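Putative acetyl transferase (Pyrococcus furiosus, PDB 1VKC) probably transfers an acyl group, most likely acetyl from an acyl-CoA donor, to an acceptor molecule. Local coordinates at residues Y19-I23 and H61-L67. Where two conformers were deposited one is given. Residue numbers count along the deposited sequence, not the author numbering.
Sequences YIEEI and HKFFVAL
The first turn of helix 20-31 packs on one face of strand 60-68, a helix-on-sheet contact of the mixed α/β GNAT fold. Residues 61-67 run as a regular beta-strand, so that alternate side chains, His61, Phe63, Val65 and Leu67, point toward the helix, while Phe64 points away, to the side of the sheet covered by helix 108-122. In register, the CA of Tyr19 lies 7.8 Å from that of Val65, and the CA of Ile20 8.0 Å from that of Phe63. Tyr19 holds the N-cap position, and its O accepts a hydrogen bond from Ile23 N at 2.9 Å, closing the first turn. Its m rotamer lays the ring along the strand: Leu67 CD2 makes a CH-pi contact over one face, 3.9 Å from the ring centroid, and Val65 CG2 sits 4.0 Å from CD2 of Tyr19. A large, flat side chain can thus cover two strand residues, while its hydroxyl reaches a weak hydrogen bond with Ser71 O. Ile20, also m, brings CG1 to 3.8 Å from CE2 of Phe63, an off-centre CH-pi contact, and borders His61, whose NE2 is hydrogen-bonded to Glu17. Glu21 is out of reach and Glu22 points sideways; neither touches the strand, and charged residues suit this partly exposed face. One turn after Tyr19, buried Ile23 in its mt rotamer extends CD1 between Phe63 and Val65, 3.7 Å from both Phe63 CD1 and Val65 CG1; a long branched aliphatic chain suits that groove. Between these segments the chemistry is apolar, with 338 Å² buried and no polar bond joining them, so shape complementarity and exclusion of water probably hold the helix start on the sheet.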
ATOM      1  N   TYR A  19     -19.323  -4.347   3.248  1.00 34.28           N
ATOM      2  CA  TYR A  19     -18.010  -4.054   2.639  1.00 33.91           C
ATOM      3  C   TYR A  19     -16.912  -3.747   3.656  1.00 31.72           C
ATOM      4  O   TYR A  19     -15.857  -3.243   3.276  1.00 28.04           O
ATOM      5  CB  TYR A  19     -18.143  -2.852   1.685  1.00 36.12           C
ATOM      6  CG  TYR A  19     -18.834  -3.159   0.377  1.00 37.83           C
ATOM      7  CD1 TYR A  19     -18.090  -3.502  -0.755  1.00 38.46           C
ATOM      8  CD2 TYR A  19     -20.233  -3.108   0.264  1.00 38.59           C
ATOM      9  CE1 TYR A  19     -18.711  -3.789  -1.972  1.00 39.76           C
ATOM     10  CE2 TYR A  19     -20.871  -3.390  -0.954  1.00 38.75           C
ATOM     11  CZ  TYR A  19     -20.098  -3.729  -2.070  1.00 38.80           C
ATOM     12  OH  TYR A  19     -20.694  -4.010  -3.282  1.00 39.16           O
ATOM     13  N   ILE A  20     -17.134  -4.049   4.934  1.00 31.11           N
ATOM     14  CA  ILE A  20     -16.160  -3.665   5.984  1.00 30.49           C
ATOM     15  C   ILE A  20     -14.764  -4.271   5.728  1.00 28.91           C
ATOM     16  O   ILE A  20     -13.753  -3.587   5.848  1.00 27.52           O
ATOM     17  CB  ILE A  20     -16.670  -4.013   7.419  1.00 31.57           C
ATOM     18  CG1 ILE A  20     -17.859  -3.135   7.795  1.00 34.74           C
ATOM     19  CG2 ILE A  20     -15.568  -3.786   8.450  1.00 32.30           C
ATOM     20  CD1 ILE A  20     -18.727  -3.734   8.890  1.00 37.18           C
ATOM     21  N   GLU A  21     -14.710  -5.524   5.323  1.00 28.87           N
ATOM     22  CA  GLU A  21     -13.413  -6.155   5.063  1.00 26.98           C
ATOM     23  C   GLU A  21     -12.659  -5.412   3.943  1.00 25.84           C
ATOM     24  O   GLU A  21     -11.463  -5.139   4.069  1.00 27.12           O
ATOM     25  CB  GLU A  21     -13.584  -7.637   4.714  1.00 31.05           C
ATOM     26  N   GLU A  22     -13.366  -5.065   2.868  1.00 27.56           N
ATOM     27  CA  GLU A  22     -12.743  -4.344   1.731  1.00 28.07           C
ATOM     28  C   GLU A  22     -12.330  -2.928   2.115  1.00 25.96           C
ATOM     29  O   GLU A  22     -11.279  -2.452   1.699  1.00 22.65           O
ATOM     30  CB  GLU A  22     -13.674  -4.318   0.523  1.00 34.85           C
ATOM     31  CG  GLU A  22     -13.762  -5.658  -0.175  1.00 39.26           C
ATOM     32  CD  GLU A  22     -14.820  -5.681  -1.254  1.00 45.05           C
ATOM     33  OE1 GLU A  22     -15.050  -4.624  -1.905  1.00 47.08           O
ATOM     34  OE2 GLU A  22     -15.415  -6.767  -1.473  1.00 49.07           O
ATOM     35  N   ILE A  23     -13.160  -2.272   2.932  1.00 23.11           N
ATOM     36  CA  ILE A  23     -12.836  -0.952   3.489  1.00 24.86           C
ATOM     37  C   ILE A  23     -11.563  -1.034   4.327  1.00 25.69           C
ATOM     38  O   ILE A  23     -10.645  -0.246   4.164  1.00 24.57           O
ATOM     39  CB  ILE A  23     -14.013  -0.445   4.360  1.00 26.16           C
ATOM     40  CG1 ILE A  23     -15.249  -0.182   3.484  1.00 26.01           C
ATOM     41  CG2 ILE A  23     -13.608   0.823   5.128  1.00 26.16           C
ATOM     42  CD1 ILE A  23     -16.540   0.015   4.284  1.00 27.87           C
ATOM     43  N   HIS A  61     -21.435   2.574  15.011  1.00 35.34           N
ATOM     44  CA  HIS A  61     -20.709   2.853  13.760  1.00 32.23           C
ATOM     45  C   HIS A  61     -21.624   2.787  12.535  1.00 31.92           C
ATOM     46  O   HIS A  61     -22.591   2.017  12.502  1.00 32.50           O
ATOM     47  CB  HIS A  61     -19.528   1.882  13.596  0.65 35.08           C
ATOM     48  CG  HIS A  61     -19.931   0.488  13.201  0.65 35.84           C
ATOM     49  ND1 HIS A  61     -19.950  -0.566  14.090  0.65 38.09           N
ATOM     50  CD2 HIS A  61     -20.325  -0.021  12.008  0.65 37.01           C
ATOM     51  CE1 HIS A  61     -20.341  -1.663  13.463  0.65 36.90           C
ATOM     52  NE2 HIS A  61     -20.582  -1.358  12.201  0.65 36.69           N
ATOM     53  N   LYS A  62     -21.316   3.597  11.529  1.00 27.53           N
ATOM     54  CA  LYS A  62     -22.023   3.583  10.255  1.00 25.18           C
ATOM     55  C   LYS A  62     -21.024   3.760   9.132  1.00 24.90           C
ATOM     56  O   LYS A  62     -20.156   4.616   9.197  1.00 23.66           O
ATOM     57  CB  LYS A  62     -23.046   4.720  10.198  1.00 27.00           C
ATOM     58  CG  LYS A  62     -23.800   4.859   8.901  1.00 29.08           C
ATOM     59  CD  LYS A  62     -24.799   3.740   8.706  1.00 32.40           C
ATOM     60  CE  LYS A  62     -25.592   3.935   7.438  1.00 34.57           C
ATOM     61  NZ  LYS A  62     -26.596   2.842   7.247  1.00 35.01           N
ATOM     62  N   PHE A  63     -21.148   2.933   8.114  1.00 24.40           N
ATOM     63  CA  PHE A  63     -20.351   3.055   6.918  1.00 23.99           C
ATOM     64  C   PHE A  63     -21.250   3.342   5.753  1.00 23.41           C
ATOM     65  O   PHE A  63     -22.316   2.731   5.621  1.00 23.68           O
ATOM     66  CB  PHE A  63     -19.629   1.748   6.641  1.00 24.93           C
ATOM     67  CG  PHE A  63     -18.557   1.411   7.617  1.00 25.10           C
ATOM     68  CD1 PHE A  63     -17.252   1.830   7.406  1.00 25.50           C
ATOM     69  CD2 PHE A  63     -18.827   0.595   8.703  1.00 26.40           C
ATOM     70  CE1 PHE A  63     -16.250   1.493   8.288  1.00 24.40           C
ATOM     71  CE2 PHE A  63     -17.828   0.252   9.590  1.00 27.35           C
ATOM     72  CZ  PHE A  63     -16.527   0.699   9.377  1.00 26.32           C
ATOM     73  N   PHE A  64     -20.833   4.273   4.891  1.00 25.38           N
ATOM     74  CA  PHE A  64     -21.398   4.391   3.535  1.00 24.85           C
ATOM     75  C   PHE A  64     -20.305   4.079   2.525  1.00 26.23           C
ATOM     76  O   PHE A  64     -19.151   4.457   2.725  1.00 24.58           O
ATOM     77  CB  PHE A  64     -21.941   5.780   3.260  1.00 27.40           C
ATOM     78  CG  PHE A  64     -23.172   6.115   4.039  1.00 27.44           C
ATOM     79  CD1 PHE A  64     -24.422   5.634   3.635  1.00 29.45           C
ATOM     80  CD2 PHE A  64     -23.097   6.912   5.171  1.00 26.55           C
ATOM     81  CE1 PHE A  64     -25.591   5.961   4.354  1.00 24.83           C
ATOM     82  CE2 PHE A  64     -24.254   7.232   5.897  1.00 26.17           C
ATOM     83  CZ  PHE A  64     -25.505   6.754   5.468  1.00 27.76           C
ATOM     84  N   VAL A  65     -20.672   3.420   1.431  1.00 21.43           N
ATOM     85  CA  VAL A  65     -19.731   3.177   0.354  1.00 25.74           C
ATOM     86  C   VAL A  65     -20.242   3.725  -0.966  1.00 25.92           C
ATOM     87  O   VAL A  65     -21.458   3.790  -1.198  1.00 28.32           O
ATOM     88  CB  VAL A  65     -19.385   1.663   0.214  1.00 25.16           C
ATOM     89  CG1 VAL A  65     -18.647   1.173   1.453  1.00 25.18           C
ATOM     90  CG2 VAL A  65     -20.634   0.820  -0.040  1.00 27.14           C
ATOM     91  N   ALA A  66     -19.304   4.123  -1.823  1.00 26.93           N
ATOM     92  CA  ALA A  66     -19.584   4.503  -3.198  1.00 26.42           C
ATOM     93  C   ALA A  66     -19.208   3.298  -4.051  1.00 28.05           C
ATOM     94  O   ALA A  66     -18.083   2.798  -3.956  1.00 25.01           O
ATOM     95  CB  ALA A  66     -18.757   5.704  -3.600  1.00 25.73           C
ATOM     96  N   LEU A  67     -20.153   2.822  -4.859  1.00 32.44           N
ATOM     97  CA  LEU A  67     -19.958   1.600  -5.663  1.00 33.37           C
ATOM     98  C   LEU A  67     -20.162   1.926  -7.125  1.00 34.52           C
ATOM     99  O   LEU A  67     -21.144   2.567  -7.468  1.00 34.16           O
ATOM    100  CB  LEU A  67     -20.963   0.530  -5.248  1.00 34.34           C
ATOM    101  CG  LEU A  67     -20.911   0.015  -3.811  1.00 33.60           C
ATOM    102  CD1 LEU A  67     -21.979  -1.036  -3.602  1.00 33.62           C
ATOM    103  CD2 LEU A  67     -19.536  -0.540  -3.465  1.00 34.89           C
TER